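Side-chain contacts in hydrolase, haloacid dehalogenase-like family (Chlorobaculum tepidum, PDB 2HCF), which is probably a magnesium-dependent hydrolase of the haloacid dehalogenase superfamily, its substrate not established: residues K127-P131 against G132-Y136; T179-D182 against I183-A186; N200-M203 against E204-A207; A156-R159 against A160-T164. One frame throughout, in Å; residues are numbered along the deposited sequence.

How the contacts relate
Along the chain the order is contact 1, contact 4, contact 2 and contact 3, all in series around the parallel sheet of a Rossmann-like HAD domain. Contact 1 ends helix 121-129, contact 4 lies within helix 152-164, contact 2 opens helix 180-187 and contact 3 opens helix 203-207. Contacts 2 and 3, with centres about 12 Å apart, touch: Leu206 and Phe201 pack on Thr179, so two helix starts pack together next to the magnesium held by Asp10, Asp12 and Asp178. Contact 1 lies across the chain's centre from contact 2, about 23 Å between centres, while contacts 3 and 4 are farthest apart at about 31 Å.

Contact 1 (K127-P131 against G132-Y136); sequences KLKLP and GIDHY
Gly132 takes a positive phi of 75° directly after the helical turn and bends the chain back over the end of helix 121-129, bringing Ile133 and Asp134 against Leu128 and Lys129. Two backbone bonds hold the reversal: Ile133 N reaches Leu128 O at 2.9 Å and almost straight, 166° at the hydrogen, while Gly132 N makes a weaker, bent bond of 3.0 Å to Lys129 O. On the inner side Leu128 and Ile133 cross at about a right angle, branch end against branch end, with Leu128 CD2 3.8 Å from Ile133 CD1. Ile133 CG1 sits between its own N and carbonyl carbon (chi1 59°), which brings CG1 close to Leu128 O. On the outer side Lys129 and Asp134 run alongside each other, and Lys129 CG rests 3.6 Å from Asp134 CB. Their charged ends stay apart: the salt bridge from Lys129 NZ to Asp134 OD2 is long at 4.0 Å, and a water spans it, donating to Asp134 OD2 at 2.7 Å and accepting weakly from Lys129 NZ. The other carboxylate oxygen, OD1, makes a salt bridge with Arg125, one turn before Lys129 in the helix. Leu128 also packs on Ile11 and Leu16, and Ile133 on Leu94. The paired backbone bonds and the positive phi at the C-prime residue make this a Schellman motif, with the Leu128-Ile133 contact that often goes with it.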
ATOM      1  N   LYS A 127       9.640   1.123  -5.412  1.00 15.17           N
ATOM      2  CA  LYS A 127       9.395   2.460  -4.887  1.00 15.10           C
ATOM      3  C   LYS A 127      10.093   2.698  -3.501  1.00 15.40           C
ATOM      4  O   LYS A 127      10.559   3.797  -3.205  1.00 16.52           O
ATOM      5  CB  LYS A 127       7.875   2.664  -4.719  1.00 15.02           C
ATOM      6  CG  LYS A 127       7.081   2.808  -6.005  1.00 12.97           C
ATOM      7  CD  LYS A 127       5.541   2.911  -5.736  1.00 13.67           C
ATOM      8  CE  LYS A 127       4.746   2.974  -7.009  1.00 15.43           C
ATOM      9  NZ  LYS A 127       3.247   3.125  -6.691  1.00 15.09           N
ATOM     10  N   LEU A 128      10.062   1.694  -2.624  1.00 15.23           N
ATOM     11  CA  LEU A 128      10.600   1.802  -1.265  1.00 14.74           C
ATOM     12  C   LEU A 128      12.131   1.757  -1.309  1.00 15.25           C
ATOM     13  O   LEU A 128      12.816   2.428  -0.532  1.00 16.36           O
ATOM     14  CB  LEU A 128      10.078   0.649  -0.383  1.00 13.89           C
ATOM     15  CG  LEU A 128       8.566   0.535  -0.106  1.00 12.78           C
ATOM     16  CD1 LEU A 128       8.395  -0.785   0.582  1.00 13.20           C
ATOM     17  CD2 LEU A 128       8.083   1.639   0.741  1.00 12.90           C
ATOM     18  N   LYS A 129      12.665   0.999  -2.257  1.00 17.15           N
ATOM     19  CA  LYS A 129      14.134   0.858  -2.419  1.00 19.07           C
ATOM     20  C   LYS A 129      14.857   2.127  -2.893  1.00 18.69           C
ATOM     21  O   LYS A 129      16.067   2.393  -2.544  1.00 17.41           O
ATOM     22  CB  LYS A 129      14.426  -0.248  -3.442  1.00 19.89           C
ATOM     23  CG  LYS A 129      14.442  -1.678  -2.899  1.00 22.79           C
ATOM     24  CD  LYS A 129      14.996  -2.670  -3.930  1.00 23.47           C
ATOM     25  CE  LYS A 129      14.594  -4.142  -3.608  1.00 26.52           C
ATOM     26  NZ  LYS A 129      15.733  -4.977  -3.080  1.00 31.46           N
ATOM     27  N   LEU A 130      14.196   2.879  -3.761  1.00 18.61           N
ATOM     28  CA  LEU A 130      14.797   4.125  -4.280  1.00 19.20           C
ATOM     29  C   LEU A 130      15.215   5.051  -3.142  1.00 18.69           C
ATOM     30  O   LEU A 130      16.372   5.359  -3.024  1.00 17.93           O
ATOM     31  CB  LEU A 130      13.898   4.792  -5.326  1.00 18.39           C
ATOM     32  CG  LEU A 130      13.847   4.018  -6.637  1.00 19.35           C
ATOM     33  CD1 LEU A 130      12.784   4.518  -7.555  1.00 18.08           C
ATOM     34  CD2 LEU A 130      15.204   4.075  -7.341  1.00 19.19           C
ATOM     35  N   PRO A 131      14.292   5.437  -2.247  1.00 18.32           N
ATOM     36  CA  PRO A 131      14.715   6.188  -1.059  1.00 19.24           C
ATOM     37  C   PRO A 131      15.316   5.364   0.108  1.00 19.57           C
ATOM     38  O   PRO A 131      15.644   5.920   1.155  1.00 20.41           O
ATOM     39  CB  PRO A 131      13.415   6.879  -0.626  1.00 19.16           C
ATOM     40  CG  PRO A 131      12.392   5.931  -1.007  1.00 18.03           C
ATOM     41  CD  PRO A 131      12.837   5.285  -2.280  1.00 19.18           C
ATOM     42  N   GLY A 132      15.490   4.061  -0.063  1.00 19.05           N
ATOM     43  CA  GLY A 132      16.201   3.256   0.928  1.00 19.77           C
ATOM     44  C   GLY A 132      15.446   2.950   2.204  1.00 19.06           C
ATOM     45  O   GLY A 132      16.044   2.988   3.298  1.00 18.83           O
ATOM     46  N   ILE A 133      14.142   2.671   2.072  1.00 19.04           N
ATOM     47  CA  ILE A 133      13.338   2.256   3.207  1.00 19.66           C
ATOM     48  C   ILE A 133      12.668   0.890   2.999  1.00 19.36           C
ATOM     49  O   ILE A 133      11.752   0.542   3.726  1.00 19.24           O
ATOM     50  CB  ILE A 133      12.230   3.300   3.592  1.00 19.62           C
ATOM     51  CG1 ILE A 133      11.284   3.555   2.435  1.00 20.09           C
ATOM     52  CG2 ILE A 133      12.854   4.621   4.035  1.00 20.52           C
ATOM     53  CD1 ILE A 133      10.020   4.177   2.884  1.00 20.30           C
ATOM     54  N   ASP A 134      13.106   0.128   2.006  1.00 19.68           N
ATOM     55  CA  ASP A 134      12.541  -1.218   1.768  1.00 18.87           C
ATOM     56  C   ASP A 134      12.983  -2.196   2.855  1.00 18.52           C
ATOM     57  O   ASP A 134      12.227  -3.106   3.246  1.00 18.00           O
ATOM     58  CB  ASP A 134      12.963  -1.714   0.379  1.00 19.31           C
ATOM     59  CG  ASP A 134      12.480  -3.130   0.073  1.00 20.44           C
ATOM     60  OD1 ASP A 134      11.260  -3.327  -0.030  1.00 19.58           O
ATOM     61  OD2 ASP A 134      13.316  -4.043  -0.077  1.00 21.13           O
ATOM     62  N   HIS A 135      14.229  -2.028   3.308  1.00 18.79           N
ATOM     63  CA  HIS A 135      14.879  -2.914   4.286  1.00 18.88           C
ATOM     64  C   HIS A 135      14.074  -3.049   5.613  1.00 19.91           C
ATOM     65  O   HIS A 135      14.175  -4.067   6.324  1.00 20.25           O
ATOM     66  CB  HIS A 135      16.332  -2.447   4.510  1.00 18.99           C
ATOM     67  CG  HIS A 135      16.433  -1.120   5.192  1.00 16.89           C
ATOM     68  ND1 HIS A 135      16.384  -0.992   6.562  1.00 14.19           N
ATOM     69  CD2 HIS A 135      16.510   0.141   4.697  1.00 17.87           C
ATOM     70  CE1 HIS A 135      16.432   0.289   6.883  1.00 14.53           C
ATOM     71  NE2 HIS A 135      16.487   0.997   5.768  1.00 16.10           N
ATOM     72  N   TYR A 136      13.223  -2.077   5.916  1.00 19.28           N
ATOM     73  CA  TYR A 136      12.401  -2.140   7.119  1.00 19.51           C
ATOM     74  C   TYR A 136      11.287  -3.210   7.077  1.00 19.07           C
ATOM     75  O   TYR A 136      10.722  -3.560   8.115  1.00 19.60           O
ATOM     76  CB  TYR A 136      11.706  -0.795   7.375  1.00 19.65           C
ATOM     77  CG  TYR A 136      12.619   0.334   7.711  1.00 19.88           C
ATOM     78  CD1 TYR A 136      13.251   0.406   8.955  1.00 18.91           C
ATOM     79  CD2 TYR A 136      12.870   1.348   6.784  1.00 19.06           C
ATOM     80  CE1 TYR A 136      14.109   1.455   9.247  1.00 20.00           C
ATOM     81  CE2 TYR A 136      13.709   2.391   7.078  1.00 20.59           C
ATOM     82  CZ  TYR A 136      14.319   2.449   8.297  1.00 18.22           C
ATOM     83  OH  TYR A 136      15.173   3.498   8.544  1.00 21.32           O
TER
HETATM   84  O   HOH W   1      13.164  -6.173  -1.734  1.00 44.75           O

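Contact 2 (T179-D182 against I183-A186); sequences TEHD and IRCA
Residues 179-186 form the first turns of helix 180-187, with Thr179 at the N-cap and the regular i to i+4 bonds running from Ile183 N to Thr179 O, Arg184 N to Glu180 O and Cys185 N to His181 O; that from Ala186 N to Asp182 O is weak. Across the first turn, Thr179 OG1 accepts from His181 N at 2.8 Å. Asp182 OD2 in turn accepts from Thr179 N at 3.0 Å, on its anti side, and from Thr179 OG1 at 3.0 Å, the two donors approaching from opposite faces of the carboxylate. One turn further on, in one of its two conformers, Arg184 lies alongside both Glu180 and His181. Its NH2 then donates to Glu180 OE1 at 2.7 Å in a salt bridge with the oxygen practically in the guanidinium plane, although the two planes stand 64° apart. NH1 makes a weak, bent bond of 3.2 Å to His181 ND1, coming in at the ring edge. Arg184 CG is anti to the backbone N (chi1 164°), and a bend at chi3 (-32°) turns the guanidinium back over Glu180 O. Asp182 OD1 has a salt bridge to Arg149, and its side chain touches the magnesium ligand Asp10. Thr179 and Asp182 thus make a capping box, which starts the helix of the beta-alpha-beta unit 173-196 directly after the magnesium ligand Asp178.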
ATOM      1  N   THR A 179      -6.385   6.586   2.901  1.00 16.56           N
ATOM      2  CA  THR A 179      -7.697   6.613   2.235  1.00 17.01           C
ATOM      3  C   THR A 179      -8.744   5.821   2.972  1.00 17.50           C
ATOM      4  O   THR A 179      -8.455   5.053   3.895  1.00 17.31           O
ATOM      5  CB  THR A 179      -7.656   6.024   0.788  1.00 16.94           C
ATOM      6  OG1 THR A 179      -7.783   4.585   0.844  1.00 17.50           O
ATOM      7  CG2 THR A 179      -6.360   6.421   0.082  1.00 16.71           C
ATOM      8  N   GLU A 180      -9.993   5.981   2.526  1.00 19.45           N
ATOM      9  CA  GLU A 180     -11.084   5.193   3.068  1.00 20.75           C
ATOM     10  C   GLU A 180     -10.836   3.685   2.919  1.00 21.13           C
ATOM     11  O   GLU A 180     -11.345   2.903   3.707  1.00 20.93           O
ATOM     12  CB  GLU A 180     -12.398   5.550   2.382  1.00 20.70           C
ATOM     13  CG  GLU A 180     -12.487   5.102   0.962  1.00 23.45           C
ATOM     14  CD  GLU A 180     -13.810   5.482   0.306  1.00 24.82           C
ATOM     15  OE1 GLU A 180     -14.859   5.080   0.845  1.00 31.78           O
ATOM     16  OE2 GLU A 180     -13.792   6.181  -0.736  1.00 32.80           O
ATOM     17  N   HIS A 181     -10.050   3.288   1.915  1.00 20.59           N
ATOM     18  CA  HIS A 181      -9.832   1.863   1.647  1.00 20.88           C
ATOM     19  C   HIS A 181      -8.933   1.237   2.708  1.00 20.30           C
ATOM     20  O   HIS A 181      -9.111   0.081   3.089  1.00 19.91           O
ATOM     21  CB  HIS A 181      -9.264   1.674   0.249  1.00 20.97           C
ATOM     22  CG  HIS A 181     -10.096   2.319  -0.811  1.00 22.90           C
ATOM     23  ND1 HIS A 181     -11.439   2.028  -0.972  1.00 26.00           N
ATOM     24  CD2 HIS A 181      -9.808   3.279  -1.713  1.00 24.03           C
ATOM     25  CE1 HIS A 181     -11.922   2.752  -1.965  1.00 27.46           C
ATOM     26  NE2 HIS A 181     -10.949   3.508  -2.442  1.00 25.78           N
ATOM     27  N   ASP A 182      -7.951   2.005   3.168  1.00 20.67           N
ATOM     28  CA  ASP A 182      -7.121   1.610   4.276  1.00 20.49           C
ATOM     29  C   ASP A 182      -7.964   1.427   5.540  1.00 20.39           C
ATOM     30  O   ASP A 182      -7.895   0.396   6.210  1.00 19.52           O
ATOM     31  CB  ASP A 182      -6.027   2.645   4.485  1.00 21.22           C
ATOM     32  CG  ASP A 182      -5.208   2.831   3.232  1.00 21.61           C
ATOM     33  OD1 ASP A 182      -4.348   1.984   2.990  1.00 28.53           O
ATOM     34  OD2 ASP A 182      -5.440   3.793   2.471  1.00 21.52           O
ATOM     35  N   ILE A 183      -8.776   2.414   5.831  1.00 19.31           N
ATOM     36  CA  ILE A 183      -9.553   2.366   7.037  1.00 19.88           C
ATOM     37  C   ILE A 183     -10.499   1.165   6.985  1.00 19.92           C
ATOM     38  O   ILE A 183     -10.737   0.473   7.991  1.00 20.07           O
ATOM     39  CB  ILE A 183     -10.373   3.681   7.223  1.00 20.01           C
ATOM     40  CG1 ILE A 183      -9.433   4.867   7.442  1.00 19.79           C
ATOM     41  CG2 ILE A 183     -11.286   3.559   8.428  1.00 20.59           C
ATOM     42  CD1 ILE A 183     -10.072   6.217   7.250  1.00 19.88           C
ATOM     43  N   ARG A 184     -11.060   0.929   5.808  1.00 20.41           N
ATOM     44  CA  ARG A 184     -12.108  -0.076   5.640  0.50 20.56           C
ATOM     45  C   ARG A 184     -11.497  -1.467   5.737  1.00 20.80           C
ATOM     46  O   ARG A 184     -12.048  -2.361   6.334  1.00 21.80           O
ATOM     47  CB  ARG A 184     -12.793   0.093   4.285  0.50 20.01           C
ATOM     48  CG  ARG A 184     -13.626  -1.125   3.857  0.50 20.46           C
ATOM     49  CD  ARG A 184     -14.565  -0.835   2.704  0.50 21.80           C
ATOM     50  NE  ARG A 184     -15.028   0.544   2.753  0.50 24.17           N
ATOM     51  CZ  ARG A 184     -14.690   1.496   1.885  0.50 24.02           C
ATOM     52  NH1 ARG A 184     -13.923   1.243   0.813  0.50 24.00           N
ATOM     53  NH2 ARG A 184     -15.147   2.713   2.090  0.50 24.07           N
ATOM     54  N   CYS A 185     -10.317  -1.647   5.166  1.00 21.72           N
ATOM     55  CA  CYS A 185      -9.747  -3.020   5.190  1.00 22.43           C
ATOM     56  C   CYS A 185      -9.351  -3.451   6.622  1.00 22.03           C
ATOM     57  O   CYS A 185      -9.381  -4.637   6.946  1.00 21.78           O
ATOM     58  CB  CYS A 185      -8.647  -3.202   4.159  1.00 21.85           C
ATOM     59  SG  CYS A 185      -7.082  -2.615   4.643  1.00 24.62           S
ATOM     60  N   ALA A 186      -9.058  -2.482   7.488  1.00 22.19           N
ATOM     61  CA  ALA A 186      -8.744  -2.759   8.889  1.00 21.57           C
ATOM     62  C   ALA A 186      -9.917  -3.377   9.639  1.00 21.37           C
ATOM     63  O   ALA A 186      -9.733  -4.161  10.569  1.00 20.18           O
ATOM     64  CB  ALA A 186      -8.294  -1.499   9.584  1.00 21.37           C
TER

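Contact 3 (N200-M203 against E204-A207)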
ATOM      1  N   ASN A 200      -4.642  12.291  -0.988  1.00 20.58           N
ATOM      2  CA  ASN A 200      -5.584  13.179  -1.630  1.00 21.31           C
ATOM      3  C   ASN A 200      -6.851  13.456  -0.823  1.00 20.54           C
ATOM      4  O   ASN A 200      -7.736  14.129  -1.311  1.00 19.79           O
ATOM      5  CB  ASN A 200      -5.901  12.657  -3.039  1.00 21.85           C
ATOM      6  CG  ASN A 200      -4.664  12.602  -3.907  1.00 23.73           C
ATOM      7  OD1 ASN A 200      -3.767  13.428  -3.766  1.00 26.45           O
ATOM      8  ND2 ASN A 200      -4.586  11.610  -4.761  1.00 24.85           N
ATOM      9  N   PHE A 201      -6.905  12.998   0.430  1.00 19.94           N
ATOM     10  CA  PHE A 201      -8.145  13.123   1.252  1.00 20.22           C
ATOM     11  C   PHE A 201      -7.827  13.853   2.536  1.00 20.13           C
ATOM     12  O   PHE A 201      -6.850  13.545   3.214  1.00 19.89           O
ATOM     13  CB  PHE A 201      -8.773  11.767   1.526  1.00 20.37           C
ATOM     14  CG  PHE A 201      -8.973  10.982   0.282  1.00 21.73           C
ATOM     15  CD1 PHE A 201     -10.092  11.213  -0.525  1.00 22.05           C
ATOM     16  CD2 PHE A 201      -7.982  10.106  -0.156  1.00 22.59           C
ATOM     17  CE1 PHE A 201     -10.225  10.550  -1.737  1.00 22.38           C
ATOM     18  CE2 PHE A 201      -8.120   9.437  -1.347  1.00 24.88           C
ATOM     19  CZ  PHE A 201      -9.228   9.659  -2.147  1.00 20.88           C
ATOM     20  N   THR A 202      -8.634  14.852   2.832  1.00 20.16           N
ATOM     21  CA  THR A 202      -8.426  15.684   4.019  1.00 20.26           C
ATOM     22  C   THR A 202      -8.853  14.926   5.297  1.00 20.70           C
ATOM     23  O   THR A 202      -9.549  13.910   5.225  1.00 20.31           O
ATOM     24  CB  THR A 202      -9.252  16.958   3.916  1.00 19.66           C
ATOM     25  OG1 THR A 202     -10.648  16.610   3.889  1.00 19.77           O
ATOM     26  CG2 THR A 202      -8.896  17.724   2.647  1.00 20.69           C
HETATM   27  N   MSE A 203      -8.473  15.461   6.464  1.00 20.65           N
HETATM   28  CA  MSE A 203      -8.934  14.924   7.746  1.00 19.21           C
HETATM   29  C   MSE A 203     -10.446  14.921   7.791  1.00 20.10           C
HETATM   30  O   MSE A 203     -11.051  13.954   8.244  1.00 19.49           O
HETATM   31  CB  MSE A 203      -8.333  15.723   8.909  1.00 19.49           C
HETATM   32  CG  MSE A 203      -6.833  15.611   8.939  1.00 17.05           C
HETATM   33 SE   MSE A 203      -6.080  16.360  10.564  0.75 17.45          SE
HETATM   34  CE  MSE A 203      -6.520  18.174  10.190  1.00 17.87           C
ATOM     35  N   GLU A 204     -11.065  15.998   7.319  1.00 20.64           N
ATOM     36  CA  GLU A 204     -12.531  16.060   7.313  1.00 22.50           C
ATOM     37  C   GLU A 204     -13.118  14.936   6.491  1.00 20.89           C
ATOM     38  O   GLU A 204     -14.089  14.338   6.888  1.00 20.57           O
ATOM     39  CB  GLU A 204     -13.048  17.390   6.773  1.00 22.36           C
ATOM     40  CG  GLU A 204     -13.089  18.463   7.836  1.00 26.41           C
ATOM     41  CD  GLU A 204     -13.894  19.697   7.427  1.00 27.51           C
ATOM     42  OE1 GLU A 204     -14.586  19.645   6.363  1.00 31.95           O
ATOM     43  OE2 GLU A 204     -13.794  20.699   8.185  1.00 34.42           O
ATOM     44  N   GLU A 205     -12.513  14.658   5.344  1.00 20.10           N
ATOM     45  CA  GLU A 205     -12.986  13.570   4.500  1.00 21.09           C
ATOM     46  C   GLU A 205     -12.783  12.203   5.181  1.00 20.19           C
ATOM     47  O   GLU A 205     -13.704  11.395   5.266  1.00 20.75           O
ATOM     48  CB  GLU A 205     -12.254  13.602   3.145  1.00 20.77           C
ATOM     49  CG  GLU A 205     -12.809  14.668   2.233  1.00 22.96           C
ATOM     50  CD  GLU A 205     -12.010  14.850   0.957  1.00 23.48           C
ATOM     51  OE1 GLU A 205     -10.749  14.878   0.970  1.00 23.96           O
ATOM     52  OE2 GLU A 205     -12.668  14.996  -0.086  1.00 29.24           O
ATOM     53  N   LEU A 206     -11.573  11.967   5.669  1.00 19.52           N
ATOM     54  CA  LEU A 206     -11.221  10.697   6.303  1.00 19.23           C
ATOM     55  C   LEU A 206     -11.990  10.395   7.577  1.00 19.58           C
ATOM     56  O   LEU A 206     -12.224   9.241   7.897  1.00 20.19           O
ATOM     57  CB  LEU A 206      -9.724  10.629   6.561  1.00 18.32           C
ATOM     58  CG  LEU A 206      -8.918  10.490   5.277  1.00 18.50           C
ATOM     59  CD1 LEU A 206      -7.467  10.614   5.637  1.00 18.51           C
ATOM     60  CD2 LEU A 206      -9.185   9.172   4.540  1.00 17.28           C
ATOM     61  N   ALA A 207     -12.424  11.434   8.281  1.00 20.31           N
ATOM     62  CA  ALA A 207     -13.054  11.282   9.559  1.00 20.58           C
ATOM     63  C   ALA A 207     -14.448  10.624   9.449  1.00 21.60           C
ATOM     64  O   ALA A 207     -14.934   9.998  10.395  1.00 21.89           O
ATOM     65  CB  ALA A 207     -13.140  12.654  10.242  1.00 20.58           C
TER
HETATM   66  O   HOH W   2      -9.776  16.277  -0.798  1.00 33.12           O
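Thr202 and Glu205 grip each other at both ends of a helical turn. Glu205 OE1 accepts from Thr202 N at 2.8 Å through its anti lone pair, nearly straight at 163°, and Thr202 OG1 accepts from Glu205 N at 3.1 Å. The hydroxyl is placed by its first torsion, OG1 lying between the backbone N and the carbonyl carbon (chi1 63°), which aims it into the opening turn of the helix. Leu206 N then donates to Thr202 O at 2.8 Å, nearly along the C=O axis, and Ala207 N to Met203 O at 2.9 Å. A water extends the grip backward, donating to Glu205 OE1 and to Asn200 O. Beside this, Phe201 CB packs 4.0 Å from Leu206 CG, while the phenyl ring swings away toward Asp44, Ser46 and Thr179. Outward again, Leu206 and the selenomethionine Met203 rest on Leu214 of strand 213-215. In this capping box the amides of Thr202 and Glu205 both find side-chain acceptors, and the Glu205 carboxylate, set at the amino end of the helix, would probably be favoured in its ionised form by the helix dipole.

Contact 4 (A156-R159 against A160-T164); sequences ALER and ARRMT
The carboxylate of Glu158 lies flat over one face of the Arg162 guanidinium, the two planes 10° apart and Glu158 CD 3.4 Å above the plane, offset toward the rim near NH2. The stack places charge against charge without a directed bond: Glu158 OE2 is 3.6 Å from Arg162 NH2 in a long salt bridge, and the oxygen sits above the flat group, where the arginine's hydrogens cannot be directed at it. The aliphatic part of Glu158 joins in, its CG 3.6 Å from Arg162 CZ. Both side chains run the same way along the helix surface. Glu158 CG is anti to the backbone N (chi1 -167°), whereas Arg162 CG is anti to the carbonyl carbon (chi1 -74°); the two chains, one turn apart, therefore converge, and the extended arginine passes over Glu158 O with CG 3.4 Å from that oxygen. Beneath them run regular helical bonds, Arg162 N to Glu158 O at 3.1 Å and Arg161 N to Leu157 O at 3.0 Å. The bond from Met163 N to Arg159 O is weak; the selenomethionine Met163 runs its CB and CG alongside that same carbonyl oxygen, CG nearest. Arg159 heads away from the stack to meet Asp145 in a salt bridge and Gly140 O in a hydrogen bond. Its neighbour Ala160 is buried against the sheet. Helix 152-164 thus carries the Glu158-Arg162 pair on its exposed side, while Ala156 packs on Leu8 and Ala160 on Leu6 of strand 5-9, and Ala160 and Thr164 reach Leu112 of the adjoining strand 111-116.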
ATOM      1  N   ALA A 156      -2.032 -11.042   5.300  1.00 18.76           N
ATOM      2  CA  ALA A 156      -0.952 -10.507   6.123  1.00 17.87           C
ATOM      3  C   ALA A 156      -0.974 -11.067   7.536  1.00 17.66           C
ATOM      4  O   ALA A 156       0.064 -11.383   8.053  1.00 16.65           O
ATOM      5  CB  ALA A 156      -1.003  -8.997   6.164  1.00 18.46           C
ATOM      6  N   LEU A 157      -2.145 -11.188   8.169  1.00 17.49           N
ATOM      7  CA  LEU A 157      -2.195 -11.759   9.523  1.00 17.69           C
ATOM      8  C   LEU A 157      -1.654 -13.215   9.560  1.00 17.97           C
ATOM      9  O   LEU A 157      -0.825 -13.575  10.409  1.00 17.92           O
ATOM     10  CB  LEU A 157      -3.619 -11.685  10.072  1.00 18.50           C
ATOM     11  CG  LEU A 157      -3.784 -12.253  11.476  1.00 18.27           C
ATOM     12  CD1 LEU A 157      -2.870 -11.573  12.477  1.00 18.58           C
ATOM     13  CD2 LEU A 157      -5.226 -12.112  11.880  1.00 18.68           C
ATOM     14  N   GLU A 158      -2.082 -14.033   8.605  1.00 17.74           N
ATOM     15  CA  GLU A 158      -1.612 -15.417   8.500  1.00 17.62           C
ATOM     16  C   GLU A 158      -0.102 -15.489   8.313  1.00 16.68           C
ATOM     17  O   GLU A 158       0.567 -16.297   8.963  1.00 16.00           O
ATOM     18  CB  GLU A 158      -2.307 -16.120   7.365  1.00 17.56           C
ATOM     19  CG  GLU A 158      -2.144 -17.608   7.360  1.00 20.03           C
ATOM     20  CD  GLU A 158      -3.046 -18.258   6.343  1.00 21.12           C
ATOM     21  OE1 GLU A 158      -2.870 -17.969   5.140  1.00 22.75           O
ATOM     22  OE2 GLU A 158      -3.980 -19.007   6.755  1.00 25.92           O
ATOM     23  N   ARG A 159       0.418 -14.654   7.430  1.00 16.52           N
ATOM     24  CA  ARG A 159       1.862 -14.608   7.186  1.00 17.05           C
ATOM     25  C   ARG A 159       2.636 -14.176   8.421  1.00 17.38           C
ATOM     26  O   ARG A 159       3.705 -14.709   8.706  1.00 18.40           O
ATOM     27  CB  ARG A 159       2.187 -13.690   5.991  1.00 16.74           C
ATOM     28  CG  ARG A 159       1.748 -14.289   4.671  1.00 16.38           C
ATOM     29  CD  ARG A 159       2.027 -13.372   3.461  1.00 17.89           C
ATOM     30  NE  ARG A 159       1.501 -14.012   2.258  1.00 17.66           N
ATOM     31  CZ  ARG A 159       1.229 -13.402   1.113  1.00 21.10           C
ATOM     32  NH1 ARG A 159       1.477 -12.104   0.945  1.00 20.30           N
ATOM     33  NH2 ARG A 159       0.687 -14.118   0.126  1.00 20.98           N
ATOM     34  N   ALA A 160       2.127 -13.186   9.139  1.00 17.69           N
ATOM     35  CA  ALA A 160       2.820 -12.687  10.330  1.00 18.20           C
ATOM     36  C   ALA A 160       2.875 -13.795  11.404  1.00 19.11           C
ATOM     37  O   ALA A 160       3.905 -14.042  12.021  1.00 19.06           O
ATOM     38  CB  ALA A 160       2.101 -11.449  10.859  1.00 18.10           C
ATOM     39  N   ARG A 161       1.744 -14.451  11.613  1.00 20.66           N
ATOM     40  CA  ARG A 161       1.619 -15.538  12.597  1.00 22.18           C
ATOM     41  C   ARG A 161       2.575 -16.722  12.286  1.00 22.11           C
ATOM     42  O   ARG A 161       3.194 -17.281  13.191  1.00 22.49           O
ATOM     43  CB  ARG A 161       0.151 -15.957  12.632  1.00 22.28           C
ATOM     44  CG  ARG A 161      -0.213 -16.990  13.623  1.00 25.56           C
ATOM     45  CD  ARG A 161      -1.738 -17.226  13.666  1.00 26.30           C
ATOM     46  NE  ARG A 161      -2.041 -18.495  14.317  1.00 30.71           N
ATOM     47  CZ  ARG A 161      -3.236 -18.854  14.787  1.00 32.68           C
ATOM     48  NH1 ARG A 161      -4.289 -18.057  14.662  1.00 33.51           N
ATOM     49  NH2 ARG A 161      -3.377 -20.036  15.390  1.00 32.49           N
ATOM     50  N   ARG A 162       2.721 -17.063  11.009  1.00 22.00           N
ATOM     51  CA  ARG A 162       3.615 -18.126  10.582  1.00 22.28           C
ATOM     52  C   ARG A 162       5.082 -17.717  10.774  1.00 22.65           C
ATOM     53  O   ARG A 162       5.954 -18.558  10.973  1.00 21.85           O
ATOM     54  CB  ARG A 162       3.348 -18.499   9.125  1.00 21.89           C
ATOM     55  CG  ARG A 162       2.086 -19.297   8.933  1.00 22.56           C
ATOM     56  CD  ARG A 162       1.777 -19.402   7.485  1.00 24.06           C
ATOM     57  NE  ARG A 162       0.587 -20.198   7.250  1.00 25.85           N
ATOM     58  CZ  ARG A 162      -0.041 -20.287   6.079  1.00 25.88           C
ATOM     59  NH1 ARG A 162       0.377 -19.626   5.006  1.00 29.24           N
ATOM     60  NH2 ARG A 162      -1.094 -21.057   5.983  1.00 26.77           N
HETATM   61  N   MSE A 163       5.342 -16.419  10.745  1.00 23.96           N
HETATM   62  CA  MSE A 163       6.697 -15.913  10.932  1.00 25.31           C
HETATM   63  C   MSE A 163       7.129 -15.860  12.374  1.00 24.25           C
HETATM   64  O   MSE A 163       8.256 -16.193  12.672  1.00 25.52           O
HETATM   65  CB  MSE A 163       6.823 -14.506  10.361  1.00 25.19           C
HETATM   66  CG  MSE A 163       6.706 -14.476   8.903  1.00 26.76           C
HETATM   67 SE   MSE A 163       6.754 -12.649   8.273  0.75 31.28          SE
HETATM   68  CE  MSE A 163       8.455 -12.230   8.866  1.00 18.67           C
ATOM     69  N   THR A 164       6.247 -15.399  13.256  1.00 23.86           N
ATOM     70  CA  THR A 164       6.614 -15.141  14.641  1.00 23.24           C
ATOM     71  C   THR A 164       6.024 -16.156  15.632  1.00 22.92           C
ATOM     72  O   THR A 164       6.508 -16.275  16.751  1.00 22.97           O
ATOM     73  CB  THR A 164       6.154 -13.741  15.096  1.00 22.79           C
ATOM     74  OG1 THR A 164       4.727 -13.672  15.058  1.00 20.39           O
ATOM     75  CG2 THR A 164       6.739 -12.631  14.240  1.00 22.83           C
TER